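Local coordinates for CRISPR-associated protein, Cse1 family (Acidimicrobium ferrooxidans, PDB 4H3T) that probably serves as the large Cse1 subunit of a type I-E CRISPR Cascade complex, which recognises invading DNA, at residues Leu61-Arg69 / Phe86-Phe95. The protein carries 1 engineered substitution. Residues are numbered along the deposited sequence; the frame is centred on the assembly and turned at random.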
# COMPACT_ATOMS: atom_id res chain seq x y z
N LEU A 61 -0.79 9.35 12.37
CA LEU A 61 -1.12 10.64 11.73
C LEU A 61 -2.38 11.28 12.34
O LEU A 61 -2.42 12.48 12.51
CB LEU A 61 -1.35 10.43 10.25
CG LEU A 61 -0.09 10.18 9.40
CD1 LEU A 61 -0.48 9.65 8.00
CD2 LEU A 61 0.78 11.44 9.29
N ALA A 62 -3.43 10.48 12.64
CA ALA A 62 -4.61 11.02 13.30
C ALA A 62 -4.20 11.64 14.63
O ALA A 62 -4.71 12.70 15.01
CB ALA A 62 -5.64 9.93 13.52
N LEU A 63 -3.32 10.95 15.36
CA LEU A 63 -2.83 11.46 16.66
C LEU A 63 -2.01 12.77 16.47
O LEU A 63 -2.19 13.73 17.23
CB LEU A 63 -1.95 10.34 17.16
CG LEU A 63 -1.65 10.05 18.60
CD1 LEU A 63 -2.66 10.68 19.63
CD2 LEU A 63 -1.56 8.54 18.73
N ALA A 64 -1.17 12.85 15.40
CA ALA A 64 -0.39 14.06 15.10
C ALA A 64 -1.29 15.28 14.87
O ALA A 64 -1.03 16.31 15.48
CB ALA A 64 0.50 13.85 13.90
N TYR A 65 -2.36 15.15 14.04
CA TYR A 65 -3.27 16.29 13.81
C TYR A 65 -3.89 16.81 15.11
O TYR A 65 -4.11 18.03 15.29
CB TYR A 65 -4.39 15.89 12.84
CG TYR A 65 -3.99 15.90 11.40
CD1 TYR A 65 -3.75 17.10 10.72
CD2 TYR A 65 -4.04 14.72 10.65
CE1 TYR A 65 -3.52 17.12 9.35
CE2 TYR A 65 -3.82 14.73 9.28
CZ TYR A 65 -3.55 15.93 8.63
OH TYR A 65 -3.28 15.89 7.27
N ARG A 66 -4.18 15.88 16.05
CA ARG A 66 -4.79 16.25 17.34
C ARG A 66 -3.77 16.83 18.28
O ARG A 66 -4.10 17.80 19.00
CB ARG A 66 -5.52 15.06 18.00
CG ARG A 66 -6.69 14.46 17.20
CD ARG A 66 -7.75 15.52 16.89
NE ARG A 66 -8.41 15.95 18.12
CZ ARG A 66 -9.13 17.06 18.27
NH1 ARG A 66 -9.26 17.93 17.26
NH2 ARG A 66 -9.75 17.30 19.41
N ILE A 67 -2.55 16.25 18.34
CA ILE A 67 -1.51 16.80 19.24
C ILE A 67 -1.10 18.19 18.73
O ILE A 67 -0.93 19.11 19.51
CB ILE A 67 -0.28 15.86 19.33
CG1 ILE A 67 -0.59 14.59 20.14
CG2 ILE A 67 0.91 16.60 19.92
CD1 ILE A 67 0.39 13.43 19.88
N LEU A 68 -0.84 18.32 17.43
CA LEU A 68 -0.35 19.59 16.89
C LEU A 68 -1.48 20.62 16.67
O LEU A 68 -1.19 21.80 16.40
CB LEU A 68 0.36 19.27 15.55
CG LEU A 68 1.58 18.30 15.69
CD1 LEU A 68 2.08 17.87 14.32
CD2 LEU A 68 2.72 18.92 16.45
N ARG A 69 -2.77 20.19 16.72
CA ARG A 69 -3.92 21.06 16.47
C ARG A 69 -3.70 21.70 15.11
O ARG A 69 -3.93 22.86 14.89
CB ARG A 69 -4.11 22.09 17.60
CG ARG A 69 -4.32 21.33 18.92
CD ARG A 69 -4.72 22.17 20.11
NE ARG A 69 -5.94 22.95 19.86
CZ ARG A 69 -7.19 22.48 19.86
NH1 ARG A 69 -8.22 23.30 19.62
NH2 ARG A 69 -7.43 21.18 20.06
N PHE A 86 9.35 17.39 17.67
CA PHE A 86 8.01 17.71 18.14
C PHE A 86 8.09 18.14 19.61
O PHE A 86 8.98 17.73 20.35
CB PHE A 86 7.03 16.52 17.98
CG PHE A 86 6.71 16.13 16.55
CD1 PHE A 86 6.20 17.06 15.65
CD2 PHE A 86 6.88 14.83 16.12
CE1 PHE A 86 5.82 16.66 14.35
CE2 PHE A 86 6.47 14.43 14.85
CZ PHE A 86 5.96 15.35 13.97
N SER A 87 7.18 19.01 20.01
CA SER A 87 7.10 19.54 21.35
C SER A 87 6.67 18.48 22.35
O SER A 87 5.52 18.00 22.28
CB SER A 87 6.09 20.69 21.38
OG SER A 87 5.82 21.13 22.70
N GLU A 88 7.56 18.16 23.34
CA GLU A 88 7.20 17.25 24.44
C GLU A 88 6.00 17.74 25.24
O GLU A 88 5.21 16.91 25.72
CB GLU A 88 8.35 17.05 25.42
CG GLU A 88 9.45 16.16 24.91
CD GLU A 88 10.44 15.76 25.99
OE1 GLU A 88 11.66 15.81 25.70
OE2 GLU A 88 10.01 15.37 27.09
N ASP A 89 5.87 19.06 25.40
CA ASP A 89 4.78 19.65 26.19
C ASP A 89 3.43 19.45 25.46
O ASP A 89 2.44 19.10 26.11
CB ASP A 89 5.03 21.14 26.47
CG ASP A 89 6.17 21.48 27.43
OD1 ASP A 89 6.62 20.58 28.18
OD2 ASP A 89 6.56 22.67 27.47
N ALA A 90 3.40 19.61 24.12
CA ALA A 90 2.17 19.39 23.35
C ALA A 90 1.73 17.93 23.44
O ALA A 90 0.53 17.62 23.57
CB ALA A 90 2.38 19.78 21.90
N ILE A 91 2.73 17.04 23.36
CA ILE A 91 2.53 15.59 23.39
C ILE A 91 2.01 15.18 24.74
O ILE A 91 0.98 14.52 24.83
CB ILE A 91 3.85 14.82 23.05
CG1 ILE A 91 4.34 15.14 21.60
CG2 ILE A 91 3.64 13.30 23.21
CD1 ILE A 91 5.76 14.88 21.35
N ASP A 92 2.69 15.62 25.81
CA ASP A 92 2.29 15.26 27.18
C ASP A 92 0.96 15.91 27.60
O ASP A 92 0.18 15.24 28.25
CB ASP A 92 3.42 15.55 28.19
CG ASP A 92 4.58 14.56 28.05
OD1 ASP A 92 4.34 13.40 27.61
OD2 ASP A 92 5.73 14.95 28.34
N ASP A 93 0.64 17.13 27.16
CA ASP A 93 -0.69 17.69 27.44
C ASP A 93 -1.79 16.84 26.78
O ASP A 93 -2.81 16.57 27.40
CB ASP A 93 -0.81 19.15 26.93
CG ASP A 93 -0.00 20.18 27.68
OD1 ASP A 93 0.49 19.86 28.81
OD2 ASP A 93 0.17 21.31 27.14
N TYR A 94 -1.57 16.39 25.55
CA TYR A 94 -2.59 15.57 24.86
C TYR A 94 -2.78 14.24 25.60
O TYR A 94 -3.91 13.89 25.92
CB TYR A 94 -2.23 15.36 23.38
CG TYR A 94 -3.32 14.64 22.62
CD1 TYR A 94 -4.42 15.33 22.11
CD2 TYR A 94 -3.31 13.26 22.50
CE1 TYR A 94 -5.44 14.66 21.46
CE2 TYR A 94 -4.37 12.58 21.93
CZ TYR A 94 -5.41 13.28 21.37
OH TYR A 94 -6.40 12.56 20.75
N PHE A 95 -1.69 13.50 25.87
CA PHE A 95 -1.82 12.19 26.54
C PHE A 95 -2.27 12.32 27.99
O PHE A 95 -2.97 11.41 28.44
CB PHE A 95 -0.54 11.35 26.42
CG PHE A 95 -0.36 10.78 25.04
CD1 PHE A 95 -1.34 9.97 24.47
CD2 PHE A 95 0.75 11.10 24.28
CE1 PHE A 95 -1.17 9.44 23.21
CE2 PHE A 95 0.89 10.62 22.97
CZ PHE A 95 -0.10 9.84 22.43
O HOH W 1 -1.65 19.12 22.19
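Ile67 is the knob of a knobs-into-holes joint, seated in a hollow made by Ala90, Ile91, Tyr94 and Phe95 where helices 52-68 and 88-98 cross steeply, their local axes 103° apart. Its two branches divide the hollow: CG2 faces the backbone and CB of Ala90 and reaches Ile91 CG1, while CG1 lies 3.7 Å from Tyr94 CG at the root of the ring and CD1, beyond it, approaches Phe95 CE2. Tyr94 answers as a bump of its own. With CG anti to the backbone N (chi1 -174°), its ring points at helix 52-68 and enters the notch between Leu63 and Arg66, with CE2 3.4 Å from Leu63 CD1 and CE1 3.5 Å from Arg66 CB. Leu63 CD1 also meets Phe95 CZ at 3.9 Å, and Leu68 CD1 rests near Phe86 CE1, just before the Ser87 N-cap. Beyond the notch, Arg66 NE forms a salt bridge with Glu238 OE2; Tyr94 OH is hydrogen-bonded to the same oxygen and to Trp237. Replacing Tyr94 by alanine is likely to open a gap between Leu63 and Arg66 and deprive Glu238 and Trp237 of their shared hydroxyl. One water links the helices, donating to Ile67 O (2.8 Å) and Ala90 O (3.0 Å); direct cohesion rests on apolar fit, Arg66 pairing its charge outside both helices.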